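Local coordinates for Glyoxalase/bleomycin resistance protein/dioxygenase (Vibrio splendidus, PDB 2RK9), which is of unestablished function but belongs to the glyoxalase/bleomycin resistance protein/dioxygenase superfamily, whose members include metal-dependent enzymes and drug-binding resistance proteins, at residues B[104-109]-B[117-122]; B[74-79]-B[129-134]. The protein carries 1 engineered substitution. All coordinates share one frame; numbering follows the deposited sequence.

Contact 1: B[104-109]-B[117-122]. Engineered in segment 117-122: Met121 (natural residue Ile).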
ATOM      1  N   GLU B 104      -6.597  17.149  10.929  1.00 10.24           N
ATOM      2  CA  GLU B 104      -6.048  18.455  10.624  1.00 11.48           C
ATOM      3  C   GLU B 104      -6.326  18.822   9.171  1.00 11.53           C
ATOM      4  O   GLU B 104      -6.465  17.955   8.315  1.00 10.21           O
ATOM      5  CB  GLU B 104      -4.535  18.429  10.837  1.00 14.22           C
ATOM      6  CG  GLU B 104      -3.838  17.450   9.896  1.00 15.89           C
ATOM      7  CD  GLU B 104      -2.328  17.576   9.899  1.00 19.49           C
ATOM      8  OE1 GLU B 104      -1.823  18.702  10.081  1.00 19.22           O
ATOM      9  OE2 GLU B 104      -1.641  16.550   9.693  1.00 21.06           O
ATOM     10  N   SER B 105      -6.395  20.120   8.907  1.00 11.36           N
ATOM     11  CA  SER B 105      -6.599  20.618   7.555  1.00 11.92           C
ATOM     12  C   SER B 105      -5.244  21.143   7.095  1.00 12.37           C
ATOM     13  O   SER B 105      -4.767  22.145   7.616  1.00 14.26           O
ATOM     14  CB  SER B 105      -7.605  21.772   7.540  1.00 12.23           C
ATOM     15  OG  SER B 105      -8.886  21.359   7.985  1.00 14.71           O
ATOM     16  N   LYS B 106      -4.625  20.468   6.132  1.00 11.54           N
ATOM     17  CA  LYS B 106      -3.331  20.895   5.609  1.00 13.48           C
ATOM     18  C   LYS B 106      -3.535  21.610   4.279  1.00 13.53           C
ATOM     19  O   LYS B 106      -4.229  21.104   3.396  1.00 12.56           O
ATOM     20  CB  LYS B 106      -2.402  19.693   5.398  1.00 15.57           C
ATOM     21  CG  LYS B 106      -1.874  19.063   6.669  1.00 20.95           C
ATOM     22  CD  LYS B 106      -0.857  17.975   6.350  1.00 22.24           C
ATOM     23  CE  LYS B 106       0.407  18.560   5.732  1.00 24.49           C
ATOM     24  NZ  LYS B 106       1.339  17.488   5.254  1.00 26.58           N
ATOM     25  N   SER B 107      -2.908  22.774   4.126  1.00 12.54           N
ATOM     26  CA  SER B 107      -3.048  23.555   2.902  1.00 13.92           C
ATOM     27  C   SER B 107      -1.723  24.000   2.266  1.00 15.87           C
ATOM     28  O   SER B 107      -0.706  24.139   2.958  1.00 14.33           O
ATOM     29  CB  SER B 107      -3.898  24.797   3.191  1.00 14.06           C
ATOM     30  OG  SER B 107      -5.145  24.452   3.773  1.00 13.44           O
ATOM     31  N   TYR B 108      -1.759  24.214   0.947  1.00 18.24           N
ATOM     32  CA  TYR B 108      -0.613  24.708   0.167  1.00 21.99           C
ATOM     33  C   TYR B 108      -1.142  25.727  -0.840  1.00 22.83           C
ATOM     34  O   TYR B 108      -2.316  25.676  -1.219  1.00 21.50           O
ATOM     35  CB  TYR B 108       0.084  23.613  -0.644  1.00 24.63           C
ATOM     36  CG  TYR B 108      -0.159  22.200  -0.214  1.00 29.14           C
ATOM     37  CD1 TYR B 108       0.721  21.544   0.639  1.00 30.37           C
ATOM     38  CD2 TYR B 108      -1.247  21.494  -0.712  1.00 31.04           C
ATOM     39  CE1 TYR B 108       0.522  20.216   0.977  1.00 32.42           C
ATOM     40  CE2 TYR B 108      -1.455  20.162  -0.380  1.00 33.76           C
ATOM     41  CZ  TYR B 108      -0.566  19.529   0.469  1.00 34.33           C
ATOM     42  OH  TYR B 108      -0.766  18.218   0.813  1.00 36.40           O
ATOM     43  N   GLN B 109      -0.271  26.628  -1.294  1.00 24.52           N
ATOM     44  CA  GLN B 109      -0.668  27.651  -2.261  1.00 27.34           C
ATOM     45  C   GLN B 109      -0.732  27.080  -3.675  1.00 26.81           C
ATOM     46  O   GLN B 109      -0.281  25.966  -3.924  1.00 28.18           O
ATOM     47  CB  GLN B 109       0.317  28.820  -2.253  1.00 29.58           C
ATOM     48  CG  GLN B 109       0.675  29.330  -0.877  1.00 33.00           C
ATOM     49  CD  GLN B 109       1.212  30.740  -0.921  1.00 34.58           C
ATOM     50  OE1 GLN B 109       2.113  31.057  -1.710  1.00 36.44           O
ATOM     51  NE2 GLN B 109       0.654  31.605  -0.086  1.00 34.76           N
ATOM     52  N   GLN B 117      -6.396  19.822   2.246  1.00 13.31           N
ATOM     53  CA  GLN B 117      -6.657  18.398   2.373  1.00 14.33           C
ATOM     54  C   GLN B 117      -6.710  18.038   3.852  1.00 13.70           C
ATOM     55  O   GLN B 117      -5.762  18.293   4.600  1.00 14.06           O
ATOM     56  CB  GLN B 117      -5.561  17.592   1.675  1.00 16.42           C
ATOM     57  CG  GLN B 117      -5.726  16.090   1.815  1.00 21.18           C
ATOM     58  CD  GLN B 117      -4.634  15.316   1.108  1.00 22.81           C
ATOM     59  OE1 GLN B 117      -4.685  15.112  -0.105  1.00 25.70           O
ATOM     60  NE2 GLN B 117      -3.632  14.884   1.866  1.00 25.42           N
ATOM     61  N   LYS B 118      -7.832  17.477   4.284  1.00 11.41           N
ATOM     62  CA  LYS B 118      -7.970  17.076   5.674  1.00 10.67           C
ATOM     63  C   LYS B 118      -7.402  15.670   5.789  1.00  9.91           C
ATOM     64  O   LYS B 118      -7.558  14.864   4.874  1.00 10.19           O
ATOM     65  CB  LYS B 118      -9.438  17.061   6.094  1.00 11.51           C
ATOM     66  CG  LYS B 118     -10.076  18.429   6.234  1.00 14.01           C
ATOM     67  CD  LYS B 118     -11.518  18.292   6.696  1.00 15.04           C
ATOM     68  CE  LYS B 118     -12.150  19.644   6.912  1.00 16.79           C
ATOM     69  NZ  LYS B 118     -13.530  19.516   7.453  1.00 15.31           N
ATOM     70  N   GLN B 119      -6.729  15.383   6.898  1.00  9.56           N
ATOM     71  CA  GLN B 119      -6.166  14.057   7.113  1.00 10.27           C
ATOM     72  C   GLN B 119      -5.921  13.763   8.572  1.00  9.22           C
ATOM     73  O   GLN B 119      -5.788  14.669   9.395  1.00  8.88           O
ATOM     74  CB  GLN B 119      -4.827  13.889   6.381  1.00 13.40           C
ATOM     75  CG  GLN B 119      -3.689  14.760   6.922  1.00 16.43           C
ATOM     76  CD  GLN B 119      -2.403  14.648   6.090  1.00 18.60           C
ATOM     77  OE1 GLN B 119      -2.378  14.987   4.904  1.00 22.26           O
ATOM     78  NE2 GLN B 119      -1.336  14.168   6.715  1.00 22.77           N
ATOM     79  N   PHE B 120      -5.865  12.473   8.874  1.00  8.34           N
ATOM     80  CA  PHE B 120      -5.547  12.002  10.205  1.00  8.01           C
ATOM     81  C   PHE B 120      -4.905  10.640  10.001  1.00  8.36           C
ATOM     82  O   PHE B 120      -5.061  10.030   8.946  1.00  7.50           O
ATOM     83  CB  PHE B 120      -6.788  11.936  11.114  1.00  8.24           C
ATOM     84  CG  PHE B 120      -7.682  10.752  10.892  1.00  8.79           C
ATOM     85  CD1 PHE B 120      -7.484   9.571  11.603  1.00 10.85           C
ATOM     86  CD2 PHE B 120      -8.774  10.840  10.036  1.00  8.40           C
ATOM     87  CE1 PHE B 120      -8.364   8.495  11.467  1.00 11.56           C
ATOM     88  CE2 PHE B 120      -9.659   9.775   9.891  1.00 10.28           C
ATOM     89  CZ  PHE B 120      -9.454   8.601  10.611  1.00 10.49           C
HETATM   90  N   MSE B 121      -4.137  10.189  10.980  1.00  7.82           N
HETATM   91  CA  MSE B 121      -3.491   8.894  10.851  1.00  9.71           C
HETATM   92  C   MSE B 121      -3.910   7.958  11.956  1.00 10.51           C
HETATM   93  O   MSE B 121      -4.120   8.375  13.093  1.00  9.54           O
HETATM   94  CB  MSE B 121      -1.970   9.038  10.877  1.00 12.67           C
HETATM   95  CG  MSE B 121      -1.380   9.671   9.630  1.00 15.31           C
HETATM   96 SE   MSE B 121       0.522   9.878   9.769  1.00 23.41          SE
HETATM   97  CE  MSE B 121       1.020   8.020   9.614  1.00 17.58           C
ATOM     98  N   VAL B 122      -4.026   6.684  11.615  1.00  8.73           N
ATOM     99  CA  VAL B 122      -4.410   5.683  12.593  1.00  9.54           C
ATOM    100  C   VAL B 122      -3.543   4.453  12.435  1.00  9.20           C
ATOM    101  O   VAL B 122      -3.075   4.148  11.345  1.00  9.23           O
ATOM    102  CB  VAL B 122      -5.897   5.271  12.436  1.00 12.19           C
ATOM    103  CG1 VAL B 122      -6.111   4.544  11.127  1.00 12.82           C
ATOM    104  CG2 VAL B 122      -6.322   4.401  13.603  1.00 14.90           C
TER

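Contact 2: B[74-79]-B[129-134]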
ATOM      1  N   GLY B  74       8.055   1.553   8.033  1.00  7.16           N
ATOM      2  CA  GLY B  74       8.481   2.303   6.870  1.00  6.56           C
ATOM      3  C   GLY B  74       7.370   2.625   5.890  1.00  6.89           C
ATOM      4  O   GLY B  74       7.569   3.414   4.967  1.00  6.82           O
ATOM      5  N   VAL B  75       6.202   2.014   6.076  1.00  6.33           N
ATOM      6  CA  VAL B  75       5.077   2.257   5.174  1.00  8.27           C
ATOM      7  C   VAL B  75       3.954   3.096   5.780  1.00  8.37           C
ATOM      8  O   VAL B  75       3.545   2.895   6.924  1.00  8.80           O
ATOM      9  CB  VAL B  75       4.451   0.939   4.675  1.00  7.12           C
ATOM     10  CG1 VAL B  75       3.467   1.223   3.549  1.00  8.05           C
ATOM     11  CG2 VAL B  75       5.525   0.008   4.200  1.00  8.09           C
ATOM     12  N   ASN B  76       3.466   4.033   4.981  1.00  8.15           N
ATOM     13  CA  ASN B  76       2.363   4.891   5.369  1.00 10.93           C
ATOM     14  C   ASN B  76       1.414   4.840   4.174  1.00  9.28           C
ATOM     15  O   ASN B  76       1.798   5.187   3.058  1.00 10.74           O
ATOM     16  CB  ASN B  76       2.852   6.319   5.626  1.00 15.53           C
ATOM     17  CG  ASN B  76       1.717   7.295   5.807  1.00 21.46           C
ATOM     18  OD1 ASN B  76       0.818   7.076   6.616  1.00 25.74           O
ATOM     19  ND2 ASN B  76       1.752   8.390   5.049  1.00 25.35           N
ATOM     20  N   PHE B  77       0.194   4.362   4.403  1.00  8.25           N
ATOM     21  CA  PHE B  77      -0.800   4.250   3.338  1.00  7.16           C
ATOM     22  C   PHE B  77      -1.624   5.531   3.218  1.00  7.53           C
ATOM     23  O   PHE B  77      -2.455   5.803   4.076  1.00  7.39           O
ATOM     24  CB  PHE B  77      -1.744   3.076   3.624  1.00  6.56           C
ATOM     25  CG  PHE B  77      -1.067   1.729   3.614  1.00  8.35           C
ATOM     26  CD1 PHE B  77      -0.702   1.124   2.413  1.00  9.48           C
ATOM     27  CD2 PHE B  77      -0.787   1.068   4.808  1.00  9.68           C
ATOM     28  CE1 PHE B  77      -0.068  -0.119   2.398  1.00 10.26           C
ATOM     29  CE2 PHE B  77      -0.150  -0.178   4.806  1.00 11.86           C
ATOM     30  CZ  PHE B  77       0.210  -0.771   3.592  1.00 11.45           C
ATOM     31  N   GLN B  78      -1.381   6.319   2.173  1.00  6.92           N
ATOM     32  CA  GLN B  78      -2.153   7.543   1.967  1.00  9.17           C
ATOM     33  C   GLN B  78      -3.435   7.067   1.306  1.00  8.18           C
ATOM     34  O   GLN B  78      -3.457   6.742   0.120  1.00  9.18           O
ATOM     35  CB  GLN B  78      -1.416   8.522   1.060  1.00 10.44           C
ATOM     36  CG  GLN B  78      -2.255   9.743   0.701  1.00 15.96           C
ATOM     37  CD  GLN B  78      -1.487  10.756  -0.120  1.00 19.74           C
ATOM     38  OE1 GLN B  78      -0.644  11.484   0.404  1.00 23.07           O
ATOM     39  NE2 GLN B  78      -1.765  10.802  -1.423  1.00 22.59           N
ATOM     40  N   TRP B  79      -4.504   7.060   2.094  1.00  6.87           N
ATOM     41  CA  TRP B  79      -5.796   6.542   1.678  1.00  5.90           C
ATOM     42  C   TRP B  79      -6.890   7.586   1.493  1.00  6.64           C
ATOM     43  O   TRP B  79      -7.327   8.209   2.464  1.00  5.91           O
ATOM     44  CB  TRP B  79      -6.220   5.518   2.730  1.00  6.10           C
ATOM     45  CG  TRP B  79      -7.392   4.684   2.371  1.00  6.64           C
ATOM     46  CD1 TRP B  79      -8.682   5.097   2.250  1.00  8.35           C
ATOM     47  CD2 TRP B  79      -7.390   3.276   2.115  1.00  7.22           C
ATOM     48  NE1 TRP B  79      -9.493   4.029   1.933  1.00  7.53           N
ATOM     49  CE2 TRP B  79      -8.722   2.900   1.843  1.00  8.16           C
ATOM     50  CE3 TRP B  79      -6.388   2.294   2.085  1.00  5.72           C
ATOM     51  CZ2 TRP B  79      -9.085   1.585   1.546  1.00  7.70           C
ATOM     52  CZ3 TRP B  79      -6.752   0.982   1.786  1.00  7.39           C
ATOM     53  CH2 TRP B  79      -8.089   0.644   1.520  1.00  6.96           C
ATOM     54  N   LEU B 129       0.198   1.734   9.512  1.00  5.92           N
ATOM     55  CA  LEU B 129      -0.203   3.128   9.599  1.00  7.99           C
ATOM     56  C   LEU B 129      -0.953   3.575   8.355  1.00  7.50           C
ATOM     57  O   LEU B 129      -0.463   3.419   7.236  1.00  7.25           O
ATOM     58  CB  LEU B 129       1.020   4.018   9.798  1.00  8.50           C
ATOM     59  CG  LEU B 129       1.723   3.881  11.146  1.00 10.88           C
ATOM     60  CD1 LEU B 129       2.974   4.744  11.135  1.00 11.87           C
ATOM     61  CD2 LEU B 129       0.778   4.315  12.267  1.00 10.70           C
ATOM     62  N   PHE B 130      -2.149   4.121   8.572  1.00  7.43           N
ATOM     63  CA  PHE B 130      -2.999   4.623   7.499  1.00  7.61           C
ATOM     64  C   PHE B 130      -3.177   6.124   7.666  1.00  8.17           C
ATOM     65  O   PHE B 130      -3.499   6.603   8.757  1.00  8.74           O
ATOM     66  CB  PHE B 130      -4.384   3.964   7.553  1.00  8.64           C
ATOM     67  CG  PHE B 130      -4.441   2.585   6.950  1.00  8.00           C
ATOM     68  CD1 PHE B 130      -5.135   2.365   5.765  1.00  7.95           C
ATOM     69  CD2 PHE B 130      -3.827   1.508   7.575  1.00  7.72           C
ATOM     70  CE1 PHE B 130      -5.216   1.086   5.209  1.00  8.08           C
ATOM     71  CE2 PHE B 130      -3.898   0.236   7.031  1.00  7.50           C
ATOM     72  CZ  PHE B 130      -4.597   0.019   5.845  1.00  7.76           C
ATOM     73  N   ARG B 131      -2.961   6.868   6.589  1.00  6.33           N
ATOM     74  CA  ARG B 131      -3.156   8.309   6.624  1.00  6.54           C
ATOM     75  C   ARG B 131      -4.364   8.567   5.736  1.00  5.97           C
ATOM     76  O   ARG B 131      -4.248   8.595   4.510  1.00  5.94           O
ATOM     77  CB  ARG B 131      -1.941   9.048   6.059  1.00  8.55           C
ATOM     78  CG  ARG B 131      -2.063  10.562   6.140  1.00 12.86           C
ATOM     79  CD  ARG B 131      -1.320  11.235   5.001  1.00 17.93           C
ATOM     80  NE  ARG B 131       0.096  10.868   4.925  1.00 22.84           N
ATOM     81  CZ  ARG B 131       1.069  11.489   5.586  1.00 26.49           C
ATOM     82  NH1 ARG B 131       0.784  12.509   6.383  1.00 28.39           N
ATOM     83  NH2 ARG B 131       2.331  11.107   5.429  1.00 28.07           N
ATOM     84  N   PHE B 132      -5.530   8.721   6.353  1.00  5.48           N
ATOM     85  CA  PHE B 132      -6.752   8.971   5.596  1.00  5.97           C
ATOM     86  C   PHE B 132      -6.776  10.431   5.174  1.00  6.92           C
ATOM     87  O   PHE B 132      -6.484  11.319   5.976  1.00  7.11           O
ATOM     88  CB  PHE B 132      -7.970   8.611   6.449  1.00  6.25           C
ATOM     89  CG  PHE B 132      -8.116   7.134   6.682  1.00  6.75           C
ATOM     90  CD1 PHE B 132      -8.445   6.288   5.629  1.00  8.65           C
ATOM     91  CD2 PHE B 132      -7.873   6.581   7.938  1.00  9.27           C
ATOM     92  CE1 PHE B 132      -8.530   4.913   5.819  1.00  9.61           C
ATOM     93  CE2 PHE B 132      -7.956   5.204   8.136  1.00  9.43           C
ATOM     94  CZ  PHE B 132      -8.281   4.371   7.074  1.00 10.63           C
ATOM     95  N   CYS B 133      -7.115  10.670   3.910  1.00  6.55           N
ATOM     96  CA  CYS B 133      -7.133  12.023   3.368  1.00  7.46           C
ATOM     97  C   CYS B 133      -8.388  12.328   2.574  1.00  8.66           C
ATOM     98  O   CYS B 133      -8.919  11.466   1.869  1.00  8.14           O
ATOM     99  CB  CYS B 133      -5.948  12.236   2.420  1.00 10.30           C
ATOM    100  SG  CYS B 133      -4.319  11.826   3.042  1.00 13.11           S
ATOM    101  N   GLN B 134      -8.843  13.572   2.673  1.00  6.73           N
ATOM    102  CA  GLN B 134      -9.999  14.023   1.913  1.00  8.15           C
ATOM    103  C   GLN B 134      -9.647  15.386   1.324  1.00 10.30           C
ATOM    104  O   GLN B 134      -9.301  16.307   2.056  1.00 10.38           O
ATOM    105  CB  GLN B 134     -11.231  14.190   2.797  1.00  7.09           C
ATOM    106  CG  GLN B 134     -12.487  14.467   1.977  1.00  7.88           C
ATOM    107  CD  GLN B 134     -13.569  15.153   2.777  1.00  9.22           C
ATOM    108  OE1 GLN B 134     -13.906  14.729   3.880  1.00  8.94           O
ATOM    109  NE2 GLN B 134     -14.126  16.224   2.219  1.00  9.14           N
TER
HETATM  110  O   HOH W   1       2.329   0.714   8.003  1.00  9.37           O

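Contact 1: B[104-109]-B[117-122]
Glu104 and Gln119 run side by side from a hydrogen-bonded antiparallel pair, both leaving the backbone with CG in the crowded position between N and the carbonyl carbon and both extended beyond it. Their flat ends are turned almost perpendicular, carboxylate and amide planes 84° apart, and Glu104 OE2 stays 3.8 Å from Gln119 NE2, so the two chains meet by packing. Lys106 crosses the same side chain obliquely: its aliphatic chain, bent at chi3, brings CD 3.7 Å from Gln119 OE1. That oxygen also accepts a hydrogen bond from Gln117 NE2 at 3.3 Å, the donor lying in the carbonyl plane of Gln119, which helps fix the rotation of the amide. On the opposite face of the sheet Ser105 and Lys118 form the non-hydrogen-bonded pair, and Ser105 OG rests against Lys118 CG at 3.6 Å. The lysine then extends away to a salt bridge with Glu85 of helix 84-94. Two backbone pairs flank this one. Glu104 and Gln119 exchange N-H...O bonds, with Gln119 N 2.9 Å from Glu104 O and nearly along its C=O axis; Lys106 and Gln117 do likewise, Gln117 N lying 2.8 Å from Lys106 O. The arrangement is an antiparallel beta hairpin whose two strand segments are strongly twisted against each other, their directions 136° apart. Strand 99-108 forms one edge of the sheet within this chain, whereas strand 115-123 is bordered on its other side by strand 129-135, and Phe120 turns beneath helix 84-94 to meet Tyr88 edge-to-face.

Contact 2: B[74-79]-B[129-134]
Four aromatic rings, Phe77 and Trp79 from one strand and Phe130 and Phe132 from the other, gather on one face of this parallel pair. Phe130 lies between its two partners on strand 75-80: Phe77 CD2 sits over one face of its ring, 3.9 Å from Phe130 CE2, while Trp79 CE3 approaches its edge at 3.5 Å from Phe130 CE1. Trp79, its CG anti to the backbone N (chi1 -169°), receives Phe132 in an offset edge-to-face contact, with Phe132 CE1 over the indole face and the planes 70° apart. Phe29 of the second subunit meets the Trp79 ring, and Leu27 of that subunit packs on Phe132, so the cluster reaches the dimer interface. Beneath the rings the backbones are joined by four N-H...O bonds, the straightest from Phe77 N to Leu129 O at 177°. In the other three the donor stands above the carbonyl plane, as in Arg131 N to Phe77 O at 2.8 Å. Where the pair begins, a water bridges Val75 O and Leu129 N. On the other face Gln78 CG touches Cys133 SG at 3.8 Å. There Arg131, bent at chi2 and chi3, folds its guanidinium across the amide of Asn76 at about a right angle, and its NH2 forms a salt bridge with Glu10 of strand 7-12; this carboxylate would probably stabilise the charge. Parallel neighbours closed by a crossover through helix 84-94 and a hairpin are characteristic of the βαβββ module of the glyoxalase/bleomycin resistance superfamily.

Contact 1 is nested in the chain loop closed by contact 2, and their centres lie about 11 Å apart in one continuous sheet. Strands 115-123 and 129-135, consecutive in the chain and adjacent in the sheet, join them: Lys118 O lies 2.9 Å from Gln134 N and Val122 N 2.9 Å from Phe130 O, both probable hydrogen bonds. On the polar face the amide of Gln119 lies beside the guanidinium of Arg131, so the Glu104-Gln119 pair of contact 1 borders the Arg131 group of contact 2. In relatives the concave side of the sheet commonly forms the metal or ligand pocket; here Glu10, Arg131 and Gln119 are consistent with a polar lining.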